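Local coordinates for L-asparaginase 1 (Escherichia coli, PDB 6NXC), which catalyses the hydrolysis of L-asparagine to L-aspartate and ammonium, as an allosteric cytoplasmic homotetramer, at residues 115-123 with 323-331; 89-100 with 220-228. The protein carries 1 engineered substitution. One frame throughout, in Å; residues are numbered along the deposited sequence.

Overall arrangement
Interaction 1 lies near the centre of the chain, where helix 114-124 packs on helix 322-333; every touching residue is buried and no hydrogen bond crosses between the helices. Interaction 2 is partly buried and more peripheral, joining helix 85-98 and the residues that follow it to the connection that holds the short strand 223-224. There the apolar core is flanked by a lysine, a glutamine, acids and water. The two meet where H330 of interaction 1 packs on I227 of interaction 2 and H330 ND1 probably hydrogen-bonds to T228 O. Helix 114-124 is common ground, since its M124 also touches Q89, A92 and I227. Of the two, interaction 1 reaches a bound asparagine; interaction 2 lies away from both asparagine-binding sites.

Interaction 1 of 2, residues 115-123 with 323-331; sequences AYTASALSF and EATLTKLHY. With ASN (asparagine), chain O.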
loop_
_atom_site.group_PDB
_atom_site.type_symbol
_atom_site.label_atom_id
_atom_site.label_comp_id
_atom_site.label_asym_id
_atom_site.label_seq_id
_atom_site.Cartn_x
_atom_site.Cartn_y
_atom_site.Cartn_z
ATOM N N ALA B 115 5.774 12.505 17.354
ATOM C CA ALA B 115 4.314 12.522 17.273
ATOM C C ALA B 115 3.712 12.981 18.605
ATOM O O ALA B 115 2.563 13.554 18.553
ATOM C CB ALA B 115 3.810 11.194 16.787
ATOM N N TYR B 116 4.335 12.667 19.756
ATOM C CA TYR B 116 3.817 13.147 21.035
ATOM C C TYR B 116 3.917 14.677 21.038
ATOM O O TYR B 116 2.961 15.370 21.460
ATOM C CB TYR B 116 4.456 12.499 22.253
ATOM C CG TYR B 116 4.312 10.988 22.361
ATOM C CD1 TYR B 116 5.158 10.161 21.715
ATOM C CD2 TYR B 116 3.350 10.393 23.172
ATOM C CE1 TYR B 116 5.100 8.771 21.852
ATOM C CE2 TYR B 116 3.270 9.021 23.321
ATOM C CZ TYR B 116 4.193 8.209 22.720
ATOM O OH TYR B 116 4.113 6.832 22.811
ATOM N N THR B 117 5.052 15.230 20.613
ATOM C CA THR B 117 5.194 16.678 20.662
ATOM C C THR B 117 4.191 17.370 19.753
ATOM O O THR B 117 3.610 18.376 20.082
ATOM C CB THR B 117 6.615 17.127 20.306
ATOM O OG1 THR B 117 7.454 16.588 21.318
ATOM C CG2 THR B 117 6.755 18.621 20.333
ATOM N N ALA B 118 4.019 16.878 18.541
ATOM C CA ALA B 118 3.091 17.504 17.606
ATOM C C ALA B 118 1.717 17.453 18.206
ATOM O O ALA B 118 0.927 18.439 18.066
ATOM C CB ALA B 118 3.179 16.784 16.274
ATOM N N SER B 119 1.328 16.342 18.758
ATOM C CA SER B 119 -0.006 16.173 19.386
ATOM C C SER B 119 -0.149 17.177 20.555
ATOM O O SER B 119 -1.176 17.917 20.623
ATOM C CB SER B 119 -0.174 14.741 19.878
ATOM O OG SER B 119 -0.165 13.874 18.730
ATOM N N ALA B 120 0.816 17.277 21.420
ATOM C CA ALA B 120 0.713 18.231 22.560
ATOM C C ALA B 120 0.562 19.657 22.073
ATOM O O ALA B 120 -0.326 20.380 22.611
ATOM C CB ALA B 120 1.859 18.089 23.461
ATOM N N LEU B 121 1.388 20.076 21.132
ATOM C CA LEU B 121 1.339 21.471 20.665
ATOM C C LEU B 121 -0.043 21.761 20.115
ATOM O O LEU B 121 -0.536 22.895 20.236
ATOM C CB LEU B 121 2.438 21.784 19.638
ATOM C CG LEU B 121 3.834 21.721 20.220
ATOM C CD1 LEU B 121 4.826 21.891 19.099
ATOM C CD2 LEU B 121 4.034 22.807 21.313
ATOM N N SER B 122 -0.693 20.797 19.435
ATOM C CA SER B 122 -2.007 20.992 18.849
ATOM C C SER B 122 -3.045 21.471 19.881
ATOM O O SER B 122 -3.875 22.311 19.578
ATOM C CB SER B 122 -2.548 19.814 18.063
ATOM O OG SER B 122 -3.000 18.768 18.874
ATOM N N PHE B 123 -3.099 20.849 21.034
ATOM C CA PHE B 123 -4.006 21.212 22.146
ATOM C C PHE B 123 -3.570 22.472 22.848
ATOM O O PHE B 123 -4.458 23.257 23.164
ATOM C CB PHE B 123 -4.061 20.046 23.142
ATOM C CG PHE B 123 -4.590 18.814 22.473
ATOM C CD1 PHE B 123 -5.895 18.751 22.078
ATOM C CD2 PHE B 123 -3.796 17.688 22.297
ATOM C CE1 PHE B 123 -6.391 17.611 21.460
ATOM C CE2 PHE B 123 -4.290 16.548 21.721
ATOM C CZ PHE B 123 -5.580 16.523 21.274
ATOM N N GLU B 323 -0.859 8.745 21.360
ATOM C CA GLU B 323 -0.136 10.038 21.384
ATOM C C GLU B 323 -1.151 11.166 21.612
ATOM O O GLU B 323 -0.873 12.071 22.405
ATOM C CB GLU B 323 0.666 10.235 20.073
ATOM C CG GLU B 323 1.784 9.230 19.985
ATOM C CD GLU B 323 1.458 7.928 19.250
ATOM O OE1 GLU B 323 2.443 7.352 18.675
ATOM O OE2 GLU B 323 0.251 7.408 19.257
ATOM N N ALA B 324 -2.202 11.183 20.826
ATOM C CA ALA B 324 -3.190 12.253 20.943
ATOM C C ALA B 324 -3.900 12.159 22.315
ATOM O O ALA B 324 -4.244 13.188 22.948
ATOM C CB ALA B 324 -4.180 12.206 19.815
ATOM N N THR B 325 -4.304 10.950 22.706
ATOM C CA THR B 325 -5.033 10.752 23.992
ATOM C C THR B 325 -4.185 11.200 25.231
ATOM O O THR B 325 -4.688 11.914 26.156
ATOM C CB THR B 325 -5.460 9.280 24.136
ATOM O OG1 THR B 325 -6.303 9.045 22.987
ATOM C CG2 THR B 325 -6.230 9.071 25.415
ATOM N N LEU B 326 -2.920 10.785 25.318
ATOM C CA LEU B 326 -2.010 11.155 26.376
ATOM C C LEU B 326 -1.942 12.683 26.442
ATOM O O LEU B 326 -2.048 13.234 27.580
ATOM C CB LEU B 326 -0.636 10.509 26.132
ATOM C CG LEU B 326 0.310 10.791 27.272
ATOM C CD1 LEU B 326 -0.056 9.957 28.492
ATOM C CD2 LEU B 326 1.762 10.647 26.917
ATOM N N THR B 327 -1.665 13.342 25.277
ATOM C CA THR B 327 -1.406 14.778 25.306
ATOM C C THR B 327 -2.738 15.474 25.613
ATOM O O THR B 327 -2.708 16.458 26.257
ATOM C CB THR B 327 -0.641 15.229 24.075
ATOM O OG1 THR B 327 -1.474 14.886 22.973
ATOM C CG2 THR B 327 0.682 14.539 23.991
ATOM N N LYS B 328 -3.891 14.979 25.118
ATOM C CA LYS B 328 -5.194 15.585 25.335
ATOM C C LYS B 328 -5.507 15.546 26.849
ATOM O O LYS B 328 -6.045 16.522 27.387
ATOM C CB LYS B 328 -6.280 14.824 24.583
ATOM C CG LYS B 328 -7.590 15.587 24.408
ATOM C CD LYS B 328 -8.545 14.813 23.521
ATOM C CE LYS B 328 -9.832 15.522 23.333
ATOM N NZ LYS B 328 -10.729 14.757 22.437
ATOM N N LEU B 329 -5.167 14.425 27.524
ATOM C CA LEU B 329 -5.432 14.303 29.007
ATOM C C LEU B 329 -4.532 15.298 29.738
ATOM O O LEU B 329 -5.019 15.962 30.602
ATOM C CB LEU B 329 -5.146 12.889 29.467
ATOM C CG LEU B 329 -6.254 11.933 29.069
ATOM C CD1 LEU B 329 -5.758 10.521 29.210
ATOM C CD2 LEU B 329 -7.457 12.203 29.965
ATOM N N HIS B 330 -3.253 15.389 29.370
ATOM C CA HIS B 330 -2.288 16.376 29.936
ATOM C C HIS B 330 -2.889 17.741 29.797
ATOM O O HIS B 330 -2.941 18.537 30.811
ATOM C CB HIS B 330 -0.909 16.366 29.316
ATOM C CG HIS B 330 -0.047 15.285 29.920
ATOM N ND1 HIS B 330 0.742 15.533 31.030
ATOM C CD2 HIS B 330 0.236 14.040 29.538
ATOM C CE1 HIS B 330 1.381 14.427 31.321
ATOM N NE2 HIS B 330 1.119 13.519 30.414
ATOM N N TYR B 331 -3.440 18.036 28.601
ATOM C CA TYR B 331 -4.009 19.366 28.358
ATOM C C TYR B 331 -5.249 19.615 29.240
ATOM O O TYR B 331 -5.283 20.596 29.983
ATOM C CB TYR B 331 -4.332 19.503 26.853
ATOM C CG TYR B 331 -5.294 20.610 26.540
ATOM C CD1 TYR B 331 -4.926 21.922 26.634
ATOM C CD2 TYR B 331 -6.571 20.333 26.138
ATOM C CE1 TYR B 331 -5.791 22.958 26.328
ATOM C CE2 TYR B 331 -7.467 21.338 25.863
ATOM C CZ TYR B 331 -7.084 22.662 25.985
ATOM O OH TYR B 331 -8.013 23.586 25.703
HETATM N N ASN O . -3.248 2.487 18.642
HETATM C CA ASN O . -1.774 2.122 18.461
HETATM C C ASN O . -1.135 1.970 19.847
HETATM O O ASN O . -1.979 1.618 20.776
HETATM C CB ASN O . -1.065 3.183 17.605
HETATM C CG ASN O . -0.953 4.547 18.274
HETATM O OD1 ASN O . -1.773 4.885 19.107
HETATM N ND2 ASN O . 0.107 5.279 18.023
HETATM O OXT ASN O . 0.156 2.206 20.030
#
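With CG of Y116 turned anti to the carbonyl carbon (chi1 -60°) and CG of E323 set likewise on the facing helix, the glutamate chain lies across the phenol ring. E323 CG stands 3.5 Å from the Y116 ring centroid, over the middle of one face, in a CH-pi contact. Beyond it the glutamate bends (chi2 92°) and carries its carboxylate to the bound asparagine, whose ND2 donates to E323 OE2 at 2.5 Å, a length short enough to be read with caution. Y116 CD2 meets L326 CD2 at 4.1 Å, while its hydroxyl is hydrogen-bonded to Q292 of the second subunit. Replacing Y116 by an alanine is likely to take away the face on which the E323 methylene rests, giving the carboxylate more freedom to turn, and to leave Q292 OE1 of the second subunit without this hydroxyl.

Farther along, T327 is a knob among Y116, S119, A120 and F123, its CB 3.6 Å from A120 CA. The two hydroxyls at this seam bond back into their own helices: T327 OG1 donates to E323 O at 2.9 Å, S119 OG to A115 O at 2.8 Å. F123 returns the packing, entering the hole formed by A324, T327, K328 and Y331. K328 CB and CG lie over one face of its ring, T327 OG1 comes to the edge, and F123 CB rests over the Y331 ring; K328 NZ forms a salt bridge with E353. The axes approach to 8.4 Å and cross at -41°, a knobs-into-holes pairing of helices from the N- and C-terminal asparaginase family regions, beside the allosteric asparagine pocket that also includes the engineered A182.

Interaction 2 of 2, residues 89-100 with 220-228; sequences QHIAEDIKAHYD and GELIVHPIT
K96 runs antiparallel to the side chains of V224 and L222, lying alongside both. Its CB packs on V224 CG2 at 3.6 Å and its CG stays near the same methyl. A bend at chi2 (61°) then turns the chain, so that K96 CD lies 4.0 Å from L222 CD2 and CE passes close to the L222 carbonyl. At the tip, K96 NZ donates to L222 O at 2.9 Å, from a position tilted 23° off the carbonyl plane, and makes a long salt bridge to E221 OE1 at 3.8 Å.

Beside this lysine the contact is apolar. A92 CB meets V224 CG1 at 3.8 Å, and L222 CB covers one face of the Y99 ring in a CH-pi contact with its centroid 3.9 Å away; the Y99 hydroxyl bonds to G129. L125 of the antiparallel partner strand 125-126 lies against I95, L222 and V224, so the helix and this two-stranded ribbon share one small core.

At the N-terminal end of 89-100, Q89 OE1 accepts from I227 N at 2.9 Å in a nearly straight bond (171°). The amide's NE2 serves E93 OE1 and a water that passes the link on to V224 O, so both of its ends are held and its rotation fixed. Around the apolar middle, then, backbone groups are gripped by a lysine and a glutamine. At the far end D100 OD1 and E221 OE2 stand only 2.7 Å apart, which suggests that one acid carries a proton, consistent with a crystal studied at pH 4.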
loop_
_atom_site.group_PDB
_atom_site.type_symbol
_atom_site.label_atom_id
_atom_site.label_comp_id
_atom_site.label_asym_id
_atom_site.label_seq_id
_atom_site.Cartn_x
_atom_site.Cartn_y
_atom_site.Cartn_z
ATOM N N GLN B 89 5.911 22.208 26.898
ATOM C CA GLN B 89 5.703 23.597 27.411
ATOM C C GLN B 89 6.820 24.541 26.969
ATOM O O GLN B 89 6.557 25.704 26.515
ATOM C CB GLN B 89 5.567 23.565 28.964
ATOM C CG GLN B 89 5.215 24.936 29.512
ATOM C CD GLN B 89 3.778 25.340 29.344
ATOM O OE1 GLN B 89 2.906 24.514 29.282
ATOM N NE2 GLN B 89 3.503 26.657 29.316
ATOM N N HIS B 90 8.074 24.103 27.015
ATOM C CA HIS B 90 9.262 24.945 26.681
ATOM C C HIS B 90 9.113 25.308 25.194
ATOM O O HIS B 90 9.324 26.506 24.815
ATOM C CB HIS B 90 10.576 24.132 26.892
ATOM C CG HIS B 90 11.882 24.827 26.712
ATOM N ND1 HIS B 90 12.025 26.226 26.672
ATOM C CD2 HIS B 90 13.146 24.329 26.693
ATOM C CE1 HIS B 90 13.308 26.537 26.520
ATOM N NE2 HIS B 90 14.016 25.394 26.575
ATOM N N ILE B 91 8.788 24.307 24.340
ATOM C CA ILE B 91 8.634 24.541 22.901
ATOM C C ILE B 91 7.437 25.485 22.656
ATOM O O ILE B 91 7.610 26.468 21.891
ATOM C CB ILE B 91 8.487 23.220 22.140
ATOM C CG1 ILE B 91 9.705 22.320 22.269
ATOM C CG2 ILE B 91 8.079 23.500 20.698
ATOM C CD1 ILE B 91 9.482 20.886 21.836
ATOM N N ALA B 92 6.300 25.314 23.344
ATOM C CA ALA B 92 5.107 26.173 23.156
ATOM C C ALA B 92 5.442 27.626 23.488
ATOM O O ALA B 92 5.077 28.575 22.769
ATOM C CB ALA B 92 3.968 25.716 23.964
ATOM N N GLU B 93 6.201 27.796 24.576
ATOM C CA GLU B 93 6.644 29.150 25.013
ATOM C C GLU B 93 7.564 29.792 23.990
ATOM O O GLU B 93 7.491 31.035 23.803
ATOM C CB GLU B 93 7.272 29.125 26.392
ATOM C CG GLU B 93 6.277 28.639 27.456
ATOM C CD GLU B 93 6.847 28.385 28.867
ATOM O OE1 GLU B 93 5.992 28.380 29.810
ATOM O OE2 GLU B 93 8.110 28.164 29.033
ATOM N N ASP B 94 8.417 29.008 23.403
ATOM C CA ASP B 94 9.373 29.571 22.414
ATOM C C ASP B 94 8.549 30.006 21.179
ATOM O O ASP B 94 8.882 31.015 20.603
ATOM C CB ASP B 94 10.386 28.504 22.033
ATOM C CG ASP B 94 11.573 28.876 21.170
ATOM O OD1 ASP B 94 11.839 29.999 21.132
ATOM O OD2 ASP B 94 12.204 27.938 20.535
ATOM N N ILE B 95 7.548 29.216 20.740
ATOM C CA ILE B 95 6.669 29.618 19.589
ATOM C C ILE B 95 5.977 30.951 19.937
ATOM O O ILE B 95 6.017 31.902 19.124
ATOM C CB ILE B 95 5.661 28.513 19.235
ATOM C CG1 ILE B 95 6.378 27.300 18.656
ATOM C CG2 ILE B 95 4.511 29.008 18.334
ATOM C CD1 ILE B 95 5.533 26.047 18.741
ATOM N N LYS B 96 5.417 31.075 21.131
ATOM C CA LYS B 96 4.616 32.252 21.555
ATOM C C LYS B 96 5.552 33.453 21.618
ATOM O O LYS B 96 5.196 34.514 21.089
ATOM C CB LYS B 96 3.979 32.006 22.926
ATOM C CG LYS B 96 3.276 33.218 23.585
ATOM C CD LYS B 96 2.145 33.751 22.791
ATOM C CE LYS B 96 1.436 34.959 23.377
ATOM N NZ LYS B 96 0.576 35.619 22.338
ATOM N N ALA B 97 6.769 33.256 22.127
ATOM C CA ALA B 97 7.831 34.298 22.209
ATOM C C ALA B 97 8.139 34.890 20.857
ATOM O O ALA B 97 8.385 36.127 20.811
ATOM C CB ALA B 97 9.073 33.789 22.862
ATOM N N HIS B 98 8.093 34.107 19.790
ATOM C CA HIS B 98 8.541 34.552 18.466
ATOM C C HIS B 98 7.355 34.687 17.516
ATOM O O HIS B 98 7.602 34.977 16.329
ATOM C CB HIS B 98 9.617 33.607 17.975
ATOM C CG HIS B 98 10.808 33.674 18.879
ATOM N ND1 HIS B 98 10.925 32.820 20.020
ATOM C CD2 HIS B 98 11.867 34.523 18.931
ATOM C CE1 HIS B 98 12.107 33.035 20.591
ATOM N NE2 HIS B 98 12.654 34.102 20.025
ATOM N N TYR B 99 6.150 34.467 17.966
ATOM C CA TYR B 99 4.972 34.335 17.070
ATOM C C TYR B 99 4.801 35.532 16.176
ATOM O O TYR B 99 4.553 35.360 14.975
ATOM C CB TYR B 99 3.710 34.156 17.865
ATOM C CG TYR B 99 2.471 33.838 17.057
ATOM C CD1 TYR B 99 2.317 32.680 16.320
ATOM C CD2 TYR B 99 1.411 34.759 16.992
ATOM C CE1 TYR B 99 1.159 32.393 15.657
ATOM C CE2 TYR B 99 0.242 34.461 16.342
ATOM C CZ TYR B 99 0.080 33.271 15.664
ATOM O OH TYR B 99 -1.102 33.021 15.069
ATOM N N ASP B 100 4.814 36.740 16.773
ATOM C CA ASP B 100 4.560 37.960 15.937
ATOM C C ASP B 100 5.687 38.259 14.974
ATOM O O ASP B 100 5.427 39.016 13.981
ATOM C CB ASP B 100 4.252 39.182 16.814
ATOM C CG ASP B 100 2.909 39.041 17.524
ATOM O OD1 ASP B 100 2.050 38.280 17.055
ATOM O OD2 ASP B 100 2.732 39.701 18.541
ATOM N N GLY B 220 -8.054 35.486 16.676
ATOM C CA GLY B 220 -7.393 36.436 17.567
ATOM C C GLY B 220 -5.973 36.035 17.870
ATOM O O GLY B 220 -5.372 35.151 17.126
ATOM N N GLU B 221 -5.397 36.662 18.918
ATOM C CA GLU B 221 -3.956 36.431 19.211
ATOM C C GLU B 221 -3.741 35.040 19.854
ATOM O O GLU B 221 -4.625 34.510 20.508
ATOM C CB GLU B 221 -3.343 37.457 20.173
ATOM C CG GLU B 221 -2.424 38.455 19.451
ATOM C CD GLU B 221 -1.139 37.933 18.807
ATOM O OE1 GLU B 221 -0.856 36.768 19.034
ATOM O OE2 GLU B 221 -0.407 38.713 18.083
ATOM N N LEU B 222 -2.596 34.461 19.527
ATOM C CA LEU B 222 -2.256 33.088 19.973
ATOM C C LEU B 222 -2.395 33.071 21.480
ATOM O O LEU B 222 -1.853 33.984 22.157
ATOM C CB LEU B 222 -0.819 32.775 19.545
ATOM C CG LEU B 222 -0.270 31.408 19.971
ATOM C CD1 LEU B 222 -0.987 30.323 19.219
ATOM C CD2 LEU B 222 1.229 31.367 19.725
ATOM N N ILE B 223 -2.966 31.992 22.028
ATOM C CA ILE B 223 -3.065 31.750 23.479
ATOM C C ILE B 223 -2.400 30.415 23.786
ATOM O O ILE B 223 -2.707 29.451 23.099
ATOM C CB ILE B 223 -4.512 31.835 23.964
ATOM C CG1 ILE B 223 -4.993 33.294 23.866
ATOM C CG2 ILE B 223 -4.607 31.292 25.379
ATOM C CD1 ILE B 223 -6.509 33.473 23.971
ATOM N N VAL B 224 -1.431 30.404 24.694
ATOM C CA VAL B 224 -0.795 29.112 25.043
ATOM C C VAL B 224 -1.413 28.527 26.332
ATOM O O VAL B 224 -1.381 29.192 27.370
ATOM C CB VAL B 224 0.716 29.211 25.137
ATOM C CG1 VAL B 224 1.183 27.805 25.549
ATOM C CG2 VAL B 224 1.324 29.676 23.812
ATOM N N HIS B 225 -2.112 27.386 26.245
ATOM C CA HIS B 225 -2.702 26.735 27.433
ATOM C C HIS B 225 -1.568 25.966 28.067
ATOM O O HIS B 225 -0.761 25.318 27.374
ATOM C CB HIS B 225 -3.805 25.760 27.079
ATOM C CG HIS B 225 -5.026 26.459 26.612
ATOM N ND1 HIS B 225 -5.921 27.056 27.464
ATOM C CD2 HIS B 225 -5.529 26.604 25.363
ATOM C CE1 HIS B 225 -6.879 27.642 26.745
ATOM N NE2 HIS B 225 -6.674 27.353 25.457
ATOM N N PRO B 226 -1.417 26.057 29.411
ATOM C CA PRO B 226 -0.355 25.290 30.061
ATOM C C PRO B 226 -0.578 23.790 29.908
ATOM O O PRO B 226 -1.641 23.320 29.929
ATOM C CB PRO B 226 -0.490 25.743 31.558
ATOM C CG PRO B 226 -1.999 25.994 31.667
ATOM C CD PRO B 226 -2.334 26.712 30.344
ATOM N N ILE B 227 0.519 23.034 29.839
ATOM C CA ILE B 227 0.468 21.561 29.975
ATOM C C ILE B 227 1.487 21.275 31.049
ATOM O O ILE B 227 2.701 21.724 30.971
ATOM C CB ILE B 227 0.711 20.662 28.745
ATOM C CG1 ILE B 227 -0.457 20.449 27.803
ATOM C CG2 ILE B 227 1.079 19.243 29.218
ATOM C CD1 ILE B 227 -0.162 19.425 26.677
ATOM N N THR B 228 1.022 20.635 32.112
ATOM C CA THR B 228 1.894 20.247 33.226
ATOM C C THR B 228 2.040 18.725 33.253
ATOM O O THR B 228 1.167 17.984 32.725
ATOM C CB THR B 228 1.386 20.771 34.580
ATOM O OG1 THR B 228 0.152 20.105 34.810
ATOM C CG2 THR B 228 1.120 22.251 34.675
HETATM O O HOH W 1 1.097 28.431 29.005
HETATM O O HOH W 2 -3.050 34.336 15.977
#